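Local atomic coordinates of uncharacterized protein (Parabacteroides distasonis, PDB entry 4KW2), a protein that is of unknown function but adopts a xylose isomerase-like TIM barrel, and so may act as an isomerase or a related enzyme. Residues 46-51 with 255-260; 69-74 with 106-111; 112-117 with 138-143; 180-185 with 227-232. All blocks are in the same frame, centred on the assembly; numbering follows the deposited sequence.

Interaction 1 (46-51 with 255-260); sequences LGMGYA and NSLEFL. With EDO (1,2-ethanediol), chain I.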
loop_
_atom_site.group_PDB
_atom_site.type_symbol
_atom_site.label_atom_id
_atom_site.label_comp_id
_atom_site.label_asym_id
_atom_site.label_seq_id
_atom_site.Cartn_x
_atom_site.Cartn_y
_atom_site.Cartn_z
ATOM N N LEU A 46 4.662 24.828 -2.203
ATOM C CA LEU A 46 3.494 24.284 -2.889
ATOM C C LEU A 46 2.435 25.344 -3.179
ATOM O O LEU A 46 1.655 25.197 -4.113
ATOM C CB LEU A 46 2.872 23.161 -2.059
ATOM C CG LEU A 46 3.680 21.861 -2.051
ATOM C CD1 LEU A 46 3.315 21.001 -0.855
ATOM C CD2 LEU A 46 3.475 21.096 -3.355
ATOM N N GLY A 47 2.400 26.396 -2.363
ATOM C CA GLY A 47 1.435 27.480 -2.527
ATOM C C GLY A 47 0.091 27.173 -1.889
ATOM O O GLY A 47 -0.949 27.411 -2.498
HETATM N N MSE A 48 0.113 26.659 -0.659
HETATM C CA MSE A 48 -1.115 26.356 0.093
HETATM C C MSE A 48 -1.165 27.132 1.387
HETATM O O MSE A 48 -0.128 27.373 2.020
HETATM C CB MSE A 48 -1.180 24.860 0.380
HETATM C CG MSE A 48 -1.610 24.103 -0.866
HETATM SE SE MSE A 48 -1.810 22.194 -0.436
HETATM C CE MSE A 48 0.093 21.757 -0.468
ATOM N N GLY A 49 -2.375 27.511 1.799
ATOM C CA GLY A 49 -2.566 28.384 2.960
ATOM C C GLY A 49 -3.174 27.719 4.180
ATOM O O GLY A 49 -3.608 28.410 5.107
ATOM N N TYR A 50 -3.204 26.388 4.192
ATOM C CA TYR A 50 -3.844 25.624 5.273
ATOM C C TYR A 50 -3.094 24.327 5.548
ATOM O O TYR A 50 -2.443 23.781 4.661
ATOM C CB TYR A 50 -5.292 25.294 4.905
ATOM C CG TYR A 50 -6.157 26.508 4.662
ATOM C CD1 TYR A 50 -6.785 27.158 5.717
ATOM C CD2 TYR A 50 -6.349 27.009 3.371
ATOM C CE1 TYR A 50 -7.573 28.274 5.502
ATOM C CE2 TYR A 50 -7.142 28.127 3.147
ATOM C CZ TYR A 50 -7.750 28.750 4.217
ATOM O OH TYR A 50 -8.539 29.851 4.012
ATOM N N ALA A 51 -3.190 23.833 6.779
ATOM C CA ALA A 51 -2.534 22.582 7.142
ATOM C C ALA A 51 -3.379 21.741 8.099
ATOM O O ALA A 51 -4.072 22.272 8.959
ATOM C CB ALA A 51 -1.174 22.866 7.749
ATOM N N ASN A 255 0.868 21.209 -10.397
ATOM C CA ASN A 255 -0.057 20.991 -11.524
ATOM C C ASN A 255 -1.478 20.639 -11.099
ATOM O O ASN A 255 -2.440 21.117 -11.699
ATOM C CB ASN A 255 0.442 19.882 -12.438
ATOM C CG ASN A 255 1.689 20.265 -13.191
ATOM O OD1 ASN A 255 1.875 21.421 -13.548
ATOM N ND2 ASN A 255 2.554 19.292 -13.442
ATOM N N SER A 256 -1.609 19.784 -10.088
ATOM C CA SER A 256 -2.926 19.431 -9.564
ATOM C C SER A 256 -3.495 20.544 -8.690
ATOM O O SER A 256 -4.673 20.878 -8.797
ATOM C CB SER A 256 -2.870 18.124 -8.777
ATOM O OG SER A 256 -2.694 17.035 -9.658
ATOM N N LEU A 257 -2.658 21.123 -7.834
ATOM C CA LEU A 257 -3.100 22.214 -6.956
ATOM C C LEU A 257 -3.673 23.379 -7.753
ATOM O O LEU A 257 -4.591 24.056 -7.297
ATOM C CB LEU A 257 -1.954 22.690 -6.061
ATOM C CG LEU A 257 -1.497 21.667 -5.017
ATOM C CD1 LEU A 257 -0.325 22.208 -4.212
ATOM C CD2 LEU A 257 -2.646 21.271 -4.098
ATOM N N GLU A 258 -3.140 23.588 -8.953
ATOM C CA GLU A 258 -3.627 24.616 -9.878
ATOM C C GLU A 258 -5.148 24.557 -10.061
ATOM O O GLU A 258 -5.835 25.564 -9.913
ATOM C CB GLU A 258 -2.922 24.452 -11.228
ATOM C CG GLU A 258 -3.280 25.482 -12.282
ATOM C CD GLU A 258 -2.570 25.239 -13.604
ATOM O OE1 GLU A 258 -1.575 24.482 -13.626
ATOM O OE2 GLU A 258 -3.007 25.813 -14.627
ATOM N N PHE A 259 -5.670 23.375 -10.360
ATOM C CA PHE A 259 -7.106 23.211 -10.599
ATOM C C PHE A 259 -7.916 23.164 -9.303
ATOM O O PHE A 259 -9.053 23.629 -9.255
ATOM C CB PHE A 259 -7.362 21.952 -11.416
ATOM C CG PHE A 259 -6.721 21.978 -12.768
ATOM C CD1 PHE A 259 -7.305 22.687 -13.810
ATOM C CD2 PHE A 259 -5.522 21.316 -12.996
ATOM C CE1 PHE A 259 -6.710 22.722 -15.058
ATOM C CE2 PHE A 259 -4.923 21.343 -14.242
ATOM C CZ PHE A 259 -5.518 22.046 -15.276
ATOM N N LEU A 260 -7.326 22.592 -8.258
ATOM C CA LEU A 260 -7.986 22.506 -6.963
ATOM C C LEU A 260 -8.173 23.878 -6.327
ATOM O O LEU A 260 -9.134 24.090 -5.593
ATOM C CB LEU A 260 -7.184 21.616 -6.018
ATOM C CG LEU A 260 -7.099 20.148 -6.417
ATOM C CD1 LEU A 260 -6.035 19.454 -5.581
ATOM C CD2 LEU A 260 -8.448 19.463 -6.262
HETATM C C1 EDO I . -3.540 31.073 0.288
HETATM O O1 EDO I . -4.932 30.863 0.575
HETATM C C2 EDO I . -3.110 30.225 -0.907
HETATM O O2 EDO I . -1.681 30.232 -1.033
#
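Where Leu257 meets Leu46 and Met48 no aromatic ring takes part; the flat group involved is the peptide carbonyl of Leu46, whose O is approached by the Leu257 CD1 methyl at 3.6 Å. That methyl is the hub of the contact. Leu46 CB lies 4.0 Å from Leu257 CD1, while the selenomethionine at position 48 brings Met48 CE to 3.8 Å from Leu257 CD1. The other branch, Leu257 CD2, lies 3.9 Å from Met48 SE, so both methyls of Leu257 are used. The Met48 chain runs straight and then bends at chi3 (-78°), which brings the CE methyl up against Leu257, and the two side chains cross at about a right angle. Flexible, apolar residues suit such a buried spot. Gly47, with positive phi, ends helix 36-46 in a Schellman motif; the carbonyls at this helix end are also served from helix 250-262, Leu46 O by Arg254 NH1 and Gly47 O by Gln261 NE2. An ethanediol makes one further, weak bond to Gly47 O. The contact thus joins the first and last helices of the barrel where it closes, over strand 23-27, whose Ile26 touches Leu46 and Met48 and whose Val24 touches Leu257.

Interaction 2 (69-74 with 106-111); sequences LNYDLS and WDKFFA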
loop_
_atom_site.group_PDB
_atom_site.type_symbol
_atom_site.label_atom_id
_atom_site.label_comp_id
_atom_site.label_asym_id
_atom_site.label_seq_id
_atom_site.Cartn_x
_atom_site.Cartn_y
_atom_site.Cartn_z
ATOM N N LEU A 69 5.192 17.942 18.299
ATOM C CA LEU A 69 3.819 18.433 18.310
ATOM C C LEU A 69 2.956 17.506 19.155
ATOM O O LEU A 69 2.837 16.315 18.868
ATOM C CB LEU A 69 3.249 18.519 16.895
ATOM C CG LEU A 69 1.826 19.083 16.755
ATOM C CD1 LEU A 69 1.718 20.492 17.321
ATOM C CD2 LEU A 69 1.383 19.070 15.305
ATOM N N ASN A 70 2.366 18.056 20.208
ATOM C CA ASN A 70 1.459 17.310 21.054
ATOM C C ASN A 70 0.720 18.315 21.904
ATOM O O ASN A 70 1.129 19.473 21.987
ATOM C CB ASN A 70 2.233 16.320 21.926
ATOM C CG ASN A 70 1.334 15.307 22.614
ATOM O OD1 ASN A 70 0.181 15.091 22.223
ATOM N ND2 ASN A 70 1.861 14.680 23.649
ATOM N N TYR A 71 -0.359 17.878 22.541
ATOM C CA TYR A 71 -1.225 18.794 23.269
ATOM C C TYR A 71 -0.638 19.303 24.591
ATOM O O TYR A 71 -1.265 20.109 25.273
ATOM C CB TYR A 71 -2.625 18.189 23.466
ATOM C CG TYR A 71 -2.693 16.821 24.131
ATOM C CD1 TYR A 71 -1.957 16.532 25.276
ATOM C CD2 TYR A 71 -3.540 15.835 23.634
ATOM C CE1 TYR A 71 -2.043 15.295 25.885
ATOM C CE2 TYR A 71 -3.631 14.596 24.237
ATOM C CZ TYR A 71 -2.881 14.334 25.363
ATOM O OH TYR A 71 -2.972 13.113 25.984
ATOM N N ASP A 72 0.566 18.848 24.933
ATOM C CA ASP A 72 1.249 19.257 26.162
ATOM C C ASP A 72 2.177 20.469 25.983
ATOM O O ASP A 72 2.900 20.830 26.912
ATOM C CB ASP A 72 2.050 18.072 26.734
ATOM C CG ASP A 72 3.191 17.623 25.817
ATOM O OD1 ASP A 72 3.283 18.089 24.660
ATOM O OD2 ASP A 72 4.003 16.790 26.252
ATOM N N LEU A 73 2.178 21.093 24.806
ATOM C CA LEU A 73 3.048 22.250 24.568
ATOM C C LEU A 73 2.742 23.402 25.525
ATOM O O LEU A 73 1.582 23.737 25.749
ATOM C CB LEU A 73 2.917 22.759 23.124
ATOM C CG LEU A 73 3.499 21.892 22.014
ATOM C CD1 LEU A 73 3.183 22.509 20.660
ATOM C CD2 LEU A 73 4.999 21.712 22.185
ATOM N N SER A 74 3.789 24.018 26.067
ATOM C CA SER A 74 3.638 25.177 26.946
ATOM C C SER A 74 2.936 26.329 26.236
ATOM O O SER A 74 2.914 26.397 25.010
ATOM C CB SER A 74 5.006 25.658 27.427
ATOM O OG SER A 74 5.762 26.195 26.351
ATOM N N TRP A 106 -9.025 13.306 24.980
ATOM C CA TRP A 106 -9.904 14.086 24.117
ATOM C C TRP A 106 -9.953 15.521 24.600
ATOM O O TRP A 106 -9.762 16.446 23.816
ATOM C CB TRP A 106 -11.315 13.494 24.066
ATOM C CG TRP A 106 -11.409 12.258 23.234
ATOM C CD1 TRP A 106 -11.759 11.011 23.656
ATOM C CD2 TRP A 106 -11.144 12.144 21.831
ATOM N NE1 TRP A 106 -11.731 10.128 22.607
ATOM C CE2 TRP A 106 -11.357 10.798 21.474
ATOM C CE3 TRP A 106 -10.747 13.047 20.843
ATOM C CZ2 TRP A 106 -11.191 10.334 20.172
ATOM C CZ3 TRP A 106 -10.582 12.586 19.548
ATOM C CH2 TRP A 106 -10.805 11.242 19.225
ATOM N N ASP A 107 -10.179 15.694 25.899
ATOM C CA ASP A 107 -10.267 17.023 26.500
ATOM C C ASP A 107 -9.019 17.850 26.205
ATOM O O ASP A 107 -9.117 18.986 25.739
ATOM C CB ASP A 107 -10.479 16.913 28.012
ATOM C CG ASP A 107 -10.777 18.249 28.654
ATOM O OD1 ASP A 107 -11.795 18.877 28.286
ATOM O OD2 ASP A 107 -9.994 18.673 29.530
ATOM N N LYS A 108 -7.850 17.270 26.463
ATOM C CA LYS A 108 -6.575 17.953 26.219
ATOM C C LYS A 108 -6.360 18.285 24.736
ATOM O O LYS A 108 -5.827 19.343 24.405
ATOM C CB LYS A 108 -5.409 17.104 26.725
ATOM C CG LYS A 108 -5.307 16.997 28.238
ATOM C CD LYS A 108 -4.277 15.938 28.620
ATOM C CE LYS A 108 -4.221 15.686 30.118
ATOM N NZ LYS A 108 -3.295 16.610 30.820
ATOM N N PHE A 109 -6.778 17.376 23.860
ATOM C CA PHE A 109 -6.658 17.551 22.411
ATOM C C PHE A 109 -7.510 18.723 21.896
ATOM O O PHE A 109 -7.017 19.567 21.137
ATOM C CB PHE A 109 -7.042 16.243 21.717
ATOM C CG PHE A 109 -7.120 16.332 20.217
ATOM C CD1 PHE A 109 -5.973 16.456 19.450
ATOM C CD2 PHE A 109 -8.346 16.235 19.568
ATOM C CE1 PHE A 109 -6.052 16.517 18.066
ATOM C CE2 PHE A 109 -8.427 16.288 18.191
ATOM C CZ PHE A 109 -7.280 16.430 17.438
ATOM N N PHE A 110 -8.771 18.779 22.322
ATOM C CA PHE A 110 -9.666 19.879 21.952
ATOM C C PHE A 110 -9.216 21.220 22.531
ATOM O O PHE A 110 -9.333 22.249 21.871
ATOM C CB PHE A 110 -11.103 19.595 22.401
ATOM C CG PHE A 110 -11.906 18.809 21.405
ATOM C CD1 PHE A 110 -11.744 17.435 21.287
ATOM C CD2 PHE A 110 -12.829 19.442 20.588
ATOM C CE1 PHE A 110 -12.480 16.709 20.371
ATOM C CE2 PHE A 110 -13.572 18.722 19.667
ATOM C CZ PHE A 110 -13.397 17.353 19.559
ATOM N N ALA A 111 -8.725 21.211 23.768
ATOM C CA ALA A 111 -8.189 22.427 24.388
ATOM C C ALA A 111 -6.997 22.949 23.594
ATOM O O ALA A 111 -6.885 24.146 23.346
ATOM C CB ALA A 111 -7.780 22.162 25.831
#
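Tyr71, in a type I turn from Asn70 to Leu73, brings its CA to 5.6 Å from the CA of Phe109, so that the loop between strand 50-53 and helix 75-86 packs on helix 103-116. Lys108 CB stands over one face, 3.6 Å from the centroid of the Tyr71 ring and only 5° off the normal, a clear CH-pi contact. Further along, Lys108 CD reaches 3.6 Å from Tyr71 CE1. Asn70 OD1 lies over the opposite face and accepts a weak bond from Tyr71 N, while Tyr71 CD2 approaches Phe109 CB at 4.0 Å. The first torsion of Tyr71 (chi1 55°) sets CG between N and the carbonyl carbon, turning the ring onto the helix. Asn70 ND2 bonds to Gly219 O of the second subunit. With a serine in place of Tyr71, the Lys108 methylenes would probably lose the face they lie on. The lysine is used for its hydrocarbon, and the grip comes from dispersion and CH-pi attraction.

Interaction 3 (112-117 with 138-143); sequences FAHKIG and KKYDME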
loop_
_atom_site.group_PDB
_atom_site.type_symbol
_atom_site.label_atom_id
_atom_site.label_comp_id
_atom_site.label_asym_id
_atom_site.label_seq_id
_atom_site.Cartn_x
_atom_site.Cartn_y
_atom_site.Cartn_z
ATOM N N PHE A 112 -6.113 22.039 23.198
ATOM C CA PHE A 112 -4.932 22.390 22.413
ATOM C C PHE A 112 -5.305 22.944 21.037
ATOM O O PHE A 112 -4.806 23.986 20.630
ATOM C CB PHE A 112 -4.021 21.175 22.250
ATOM C CG PHE A 112 -2.830 21.432 21.380
ATOM C CD1 PHE A 112 -1.781 22.211 21.838
ATOM C CD2 PHE A 112 -2.757 20.901 20.098
ATOM C CE1 PHE A 112 -0.675 22.452 21.039
ATOM C CE2 PHE A 112 -1.659 21.142 19.292
ATOM C CZ PHE A 112 -0.612 21.917 19.766
ATOM N N ALA A 113 -6.178 22.237 20.326
ATOM C CA ALA A 113 -6.676 22.704 19.034
ATOM C C ALA A 113 -7.199 24.135 19.130
ATOM O O ALA A 113 -6.879 24.979 18.293
ATOM C CB ALA A 113 -7.766 21.780 18.518
ATOM N N HIS A 114 -8.001 24.399 20.153
ATOM C CA HIS A 114 -8.558 25.729 20.384
ATOM C C HIS A 114 -7.461 26.748 20.679
ATOM O O HIS A 114 -7.480 27.859 20.160
ATOM C CB HIS A 114 -9.542 25.684 21.551
ATOM C CG HIS A 114 -10.100 27.022 21.922
ATOM N ND1 HIS A 114 -11.172 27.588 21.267
ATOM C CD2 HIS A 114 -9.732 27.908 22.878
ATOM C CE1 HIS A 114 -11.441 28.764 21.803
ATOM N NE2 HIS A 114 -10.582 28.983 22.781
ATOM N N LYS A 115 -6.503 26.358 21.510
ATOM C CA LYS A 115 -5.412 27.242 21.898
ATOM C C LYS A 115 -4.554 27.649 20.693
ATOM O O LYS A 115 -4.115 28.791 20.600
ATOM C CB LYS A 115 -4.555 26.568 22.978
ATOM C CG LYS A 115 -3.556 27.490 23.660
ATOM C CD LYS A 115 -3.245 27.061 25.091
ATOM C CE LYS A 115 -2.638 25.663 25.174
ATOM N NZ LYS A 115 -3.607 24.587 25.541
ATOM N N ILE A 116 -4.322 26.722 19.772
ATOM C CA ILE A 116 -3.530 27.010 18.573
ATOM C C ILE A 116 -4.368 27.739 17.517
ATOM O O ILE A 116 -3.830 28.401 16.634
ATOM C CB ILE A 116 -2.905 25.719 17.999
ATOM C CG1 ILE A 116 -1.950 25.103 19.029
ATOM C CG2 ILE A 116 -2.159 25.989 16.698
ATOM C CD1 ILE A 116 -0.823 26.023 19.471
ATOM N N GLY A 117 -5.686 27.621 17.622
ATOM C CA GLY A 117 -6.591 28.342 16.741
ATOM C C GLY A 117 -7.066 27.518 15.566
ATOM O O GLY A 117 -7.420 28.069 14.535
ATOM N N LYS A 138 -18.883 21.573 21.214
ATOM C CA LYS A 138 -19.699 22.712 21.658
ATOM C C LYS A 138 -18.898 23.632 22.574
ATOM O O LYS A 138 -18.883 24.845 22.384
ATOM C CB LYS A 138 -20.942 22.244 22.419
ATOM C CG LYS A 138 -21.993 21.502 21.604
ATOM C CD LYS A 138 -23.294 21.402 22.398
ATOM C CE LYS A 138 -23.974 20.048 22.265
ATOM N NZ LYS A 138 -24.464 19.791 20.885
ATOM N N LYS A 139 -18.238 23.038 23.564
ATOM C CA LYS A 139 -17.486 23.786 24.575
ATOM C C LYS A 139 -16.381 24.653 23.971
ATOM O O LYS A 139 -16.101 25.734 24.484
ATOM C CB LYS A 139 -16.893 22.817 25.605
ATOM C CG LYS A 139 -16.028 23.453 26.688
ATOM C CD LYS A 139 -15.587 22.402 27.701
ATOM C CE LYS A 139 -14.267 22.740 28.382
ATOM N NZ LYS A 139 -14.448 23.363 29.719
ATOM N N TYR A 140 -15.761 24.178 22.889
ATOM C CA TYR A 140 -14.665 24.899 22.241
ATOM C C TYR A 140 -15.029 25.458 20.863
ATOM O O TYR A 140 -14.159 25.965 20.158
ATOM C CB TYR A 140 -13.442 23.986 22.110
ATOM C CG TYR A 140 -12.840 23.558 23.433
ATOM C CD1 TYR A 140 -12.092 24.447 24.204
ATOM C CD2 TYR A 140 -13.006 22.263 23.907
ATOM C CE1 TYR A 140 -11.534 24.052 25.413
ATOM C CE2 TYR A 140 -12.456 21.862 25.111
ATOM C CZ TYR A 140 -11.722 22.757 25.861
ATOM O OH TYR A 140 -11.178 22.338 27.053
ATOM N N ASP A 141 -16.303 25.373 20.482
ATOM C CA ASP A 141 -16.751 25.792 19.149
ATOM C C ASP A 141 -15.887 25.176 18.032
ATOM O O ASP A 141 -15.607 25.813 17.018
ATOM C CB ASP A 141 -16.754 27.322 19.051
ATOM C CG ASP A 141 -17.402 27.829 17.771
ATOM O OD1 ASP A 141 -18.282 27.133 17.220
ATOM O OD2 ASP A 141 -17.024 28.931 17.314
HETATM N N MSE A 142 -15.486 23.923 18.235
HETATM C CA MSE A 142 -14.609 23.209 17.316
HETATM C C MSE A 142 -15.439 22.336 16.423
HETATM O O MSE A 142 -16.317 21.616 16.892
HETATM C CB MSE A 142 -13.673 22.343 18.159
HETATM C CG MSE A 142 -12.556 21.681 17.357
HETATM SE SE MSE A 142 -11.391 23.035 16.536
HETATM C CE MSE A 142 -10.800 23.911 18.194
ATOM N N GLU A 143 -15.177 22.388 15.123
ATOM C CA GLU A 143 -15.815 21.464 14.199
ATOM C C GLU A 143 -15.097 20.121 14.236
ATOM O O GLU A 143 -13.893 20.055 14.479
ATOM C CB GLU A 143 -15.838 22.036 12.787
ATOM C CG GLU A 143 -16.744 23.248 12.667
ATOM C CD GLU A 143 -16.950 23.680 11.233
ATOM O OE1 GLU A 143 -15.944 23.892 10.517
ATOM O OE2 GLU A 143 -18.123 23.809 10.826
#
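His114 and Tyr140 cross at about a right angle, each reaching from the end of its helix toward the other. Their rings are neither stacked nor edge-to-face: the centroids are 5.8 Å apart and the planes are inclined at 45°. The touch is made by the root of one and a ring corner of the other, His114 CB lying 3.9 Å from Tyr140 CD1. His114 CG points opposite its own N (chi1 176°), which carries the imidazole along the flank of Tyr140 and leaves His114 ND1 3.6 Å from Tyr140 O, a polar approach too long to count as a bond. Beside this pair the selenomethionine Met142 folds back on itself, bent at its second and third torsions, and pushes its CE methyl against the helix, 3.7 Å from Ala113 CB and 3.5 Å from His114 N. The small Ala113 suits this, since a short side chain lets the methyl come close to the helix backbone. Both helices stop here in Schellman motifs. At Gly117 a CB would jam against the preceding carbonyl O, which suits glycine, whereas Asp141 takes its positive phi without being one. The contact therefore joins neighbouring helices 103-116 and 130-140, with Tyr140 packing also on Phe110 and Ala111 of the former. Val121 of strand 120-123 touches Ala113 and Met142, and Glu143 starts the adjoining strand 143-146, with backbone bonds to His119 and Val121.

Interaction 4 (180-185 with 227-232); sequences HWKRVG and VNELKR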
loop_
_atom_site.group_PDB
_atom_site.type_symbol
_atom_site.label_atom_id
_atom_site.label_comp_id
_atom_site.label_asym_id
_atom_site.label_seq_id
_atom_site.Cartn_x
_atom_site.Cartn_y
_atom_site.Cartn_z
ATOM N N HIS A 180 -9.730 6.044 -4.913
ATOM C CA HIS A 180 -9.046 6.059 -6.199
ATOM C C HIS A 180 -10.001 6.636 -7.231
ATOM O O HIS A 180 -10.845 5.937 -7.786
ATOM C CB HIS A 180 -8.559 4.661 -6.587
ATOM C CG HIS A 180 -7.173 4.350 -6.104
ATOM N ND1 HIS A 180 -6.042 4.787 -6.761
ATOM C CD2 HIS A 180 -6.737 3.646 -5.033
ATOM C CE1 HIS A 180 -4.969 4.366 -6.116
ATOM N NE2 HIS A 180 -5.363 3.672 -5.063
ATOM N N TRP A 181 -9.860 7.936 -7.445
ATOM C CA TRP A 181 -10.707 8.694 -8.343
ATOM C C TRP A 181 -10.258 8.471 -9.797
ATOM O O TRP A 181 -9.085 8.696 -10.103
ATOM C CB TRP A 181 -10.578 10.173 -7.993
ATOM C CG TRP A 181 -11.359 11.047 -8.883
ATOM C CD1 TRP A 181 -10.947 11.615 -10.061
ATOM C CD2 TRP A 181 -12.704 11.456 -8.686
ATOM N NE1 TRP A 181 -11.966 12.357 -10.608
ATOM C CE2 TRP A 181 -13.056 12.278 -9.782
ATOM C CE3 TRP A 181 -13.651 11.210 -7.687
ATOM C CZ2 TRP A 181 -14.316 12.850 -9.906
ATOM C CZ3 TRP A 181 -14.894 11.783 -7.805
ATOM C CH2 TRP A 181 -15.217 12.597 -8.908
ATOM N N LYS A 182 -11.137 8.067 -10.717
ATOM C CA LYS A 182 -12.576 7.863 -10.536
ATOM C C LYS A 182 -12.932 6.542 -11.200
ATOM O O LYS A 182 -12.463 6.264 -12.308
ATOM C CB LYS A 182 -13.328 8.982 -11.255
ATOM C CG LYS A 182 -14.833 9.033 -11.050
ATOM C CD LYS A 182 -15.439 10.016 -12.041
ATOM C CE LYS A 182 -16.812 10.502 -11.621
ATOM N NZ LYS A 182 -17.853 9.451 -11.757
ATOM N N ARG A 183 -13.759 5.738 -10.534
ATOM C CA ARG A 183 -14.236 4.465 -11.089
ATOM C C ARG A 183 -15.763 4.441 -11.078
ATOM O O ARG A 183 -16.388 4.899 -10.122
ATOM C CB ARG A 183 -13.674 3.282 -10.297
ATOM C CG ARG A 183 -12.170 3.362 -10.100
ATOM C CD ARG A 183 -11.583 2.080 -9.537
ATOM N NE ARG A 183 -10.209 2.283 -9.073
ATOM C CZ ARG A 183 -9.428 1.329 -8.572
ATOM N NH1 ARG A 183 -9.866 0.077 -8.467
ATOM N NH2 ARG A 183 -8.196 1.625 -8.175
ATOM N N VAL A 184 -16.350 3.908 -12.146
ATOM C CA VAL A 184 -17.805 3.923 -12.324
ATOM C C VAL A 184 -18.520 3.236 -11.158
ATOM O O VAL A 184 -18.221 2.087 -10.824
ATOM C CB VAL A 184 -18.224 3.287 -13.676
ATOM C CG1 VAL A 184 -17.865 1.805 -13.740
ATOM C CG2 VAL A 184 -19.709 3.499 -13.937
ATOM N N GLY A 185 -19.438 3.965 -10.524
ATOM C CA GLY A 185 -20.235 3.434 -9.419
ATOM C C GLY A 185 -19.541 3.370 -8.068
ATOM O O GLY A 185 -20.122 2.878 -7.104
ATOM N N VAL A 227 -12.924 18.527 -9.541
ATOM C CA VAL A 227 -13.275 19.898 -9.201
ATOM C C VAL A 227 -14.718 20.225 -9.591
ATOM O O VAL A 227 -15.455 20.829 -8.809
ATOM C CB VAL A 227 -12.293 20.870 -9.890
ATOM C CG1 VAL A 227 -12.856 22.275 -9.959
ATOM C CG2 VAL A 227 -10.956 20.854 -9.155
ATOM N N ASN A 228 -15.106 19.821 -10.799
ATOM C CA ASN A 228 -16.476 20.004 -11.284
ATOM C C ASN A 228 -17.504 19.363 -10.367
ATOM O O ASN A 228 -18.558 19.953 -10.120
ATOM C CB ASN A 228 -16.638 19.442 -12.696
ATOM C CG ASN A 228 -15.877 20.241 -13.735
ATOM O OD1 ASN A 228 -15.344 21.311 -13.448
ATOM N ND2 ASN A 228 -15.815 19.720 -14.949
ATOM N N GLU A 229 -17.198 18.168 -9.859
ATOM C CA GLU A 229 -18.109 17.481 -8.942
ATOM C C GLU A 229 -18.212 18.195 -7.607
ATOM O O GLU A 229 -19.297 18.310 -7.046
ATOM C CB GLU A 229 -17.688 16.034 -8.708
ATOM C CG GLU A 229 -18.063 15.115 -9.853
ATOM C CD GLU A 229 -18.308 13.680 -9.431
ATOM O OE1 GLU A 229 -18.500 13.411 -8.218
ATOM O OE2 GLU A 229 -18.306 12.812 -10.331
ATOM N N LEU A 230 -17.083 18.664 -7.097
ATOM C CA LEU A 230 -17.089 19.439 -5.873
ATOM C C LEU A 230 -17.951 20.688 -6.040
ATOM O O LEU A 230 -18.709 21.030 -5.141
ATOM C CB LEU A 230 -15.666 19.826 -5.465
ATOM C CG LEU A 230 -14.752 18.692 -5.007
ATOM C CD1 LEU A 230 -13.398 19.276 -4.643
ATOM C CD2 LEU A 230 -15.347 17.931 -3.833
ATOM N N LYS A 231 -17.829 21.363 -7.183
ATOM C CA LYS A 231 -18.675 22.520 -7.493
ATOM C C LYS A 231 -20.153 22.140 -7.522
ATOM O O LYS A 231 -20.987 22.836 -6.945
ATOM C CB LYS A 231 -18.303 23.141 -8.846
ATOM C CG LYS A 231 -17.340 24.317 -8.773
ATOM C CD LYS A 231 -17.448 25.196 -10.016
ATOM C CE LYS A 231 -18.664 26.118 -9.961
ATOM N NZ LYS A 231 -19.008 26.717 -11.283
ATOM N N ARG A 232 -20.454 21.028 -8.188
ATOM C CA ARG A 232 -21.835 20.565 -8.331
ATOM C C ARG A 232 -22.449 20.210 -6.976
ATOM O O ARG A 232 -23.616 20.487 -6.736
ATOM C CB ARG A 232 -21.928 19.383 -9.308
ATOM C CG ARG A 232 -21.678 19.778 -10.761
ATOM C CD ARG A 232 -22.296 18.807 -11.753
ATOM N NE ARG A 232 -21.719 17.469 -11.691
ATOM C CZ ARG A 232 -20.649 17.079 -12.381
ATOM N NH1 ARG A 232 -20.022 17.929 -13.185
ATOM N NH2 ARG A 232 -20.203 15.838 -12.260
#
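Glu229 reaches out of helix 222-232 to meet Trp181 and Lys182. Extended beyond CG, its chain carries the carboxylate to the indole edge: Glu229 CD lies 3.3 Å from Trp181 CH2, near the ring plane, and the carboxylate is turned 74° from it. The electropositive rim of an indole suits such a neighbour. Trp181 CG is anti to the backbone N (chi1 178°), which sends the indole to the helix. Lys182 comes from the opposite direction, extended until chi4 (-72°) bends its end, and Lys182 NZ makes a long salt bridge of 3.7 Å to Glu229 OE2. The peptide before Lys182 is cis, and Lys182 CB lies over one indole face. Asp187, close to Glu229, weakly pairs with NZ, which probably offsets the repulsion between the two carboxylates. Replacing Glu229 by an alanine would probably leave Lys182 without this mate and open a gap beside Trp181 CH2. The loop follows strand 172-178, at the C-terminal end of the barrel strands, where enzymes of this fold carry their active sites.

Overall arrangement
Interactions 1 and 4 are buried, whereas interactions 2 and 3 are partly exposed. Interactions 2 and 3 share helix 103-116 and touch, with centres about 10 Å apart: Phe112 packs on Tyr71. Interaction 1 meets interaction 4 through Phe259 and Leu260 against Val227, so helices 250-262 and 222-232 are linked, while interaction 2 lies across the chain's centre from both. Interactions 3 and 4 also lie on opposite sides of that centre, their own centres about 32 Å apart. Chemistry follows place. Apolar methyls fill interaction 1; interactions 2 and 3 combine aromatic rings with lysine methylenes or a selenomethionine at the outer helices; interaction 4 pairs charges beside an indole. Interaction 1 encloses all the others along the chain.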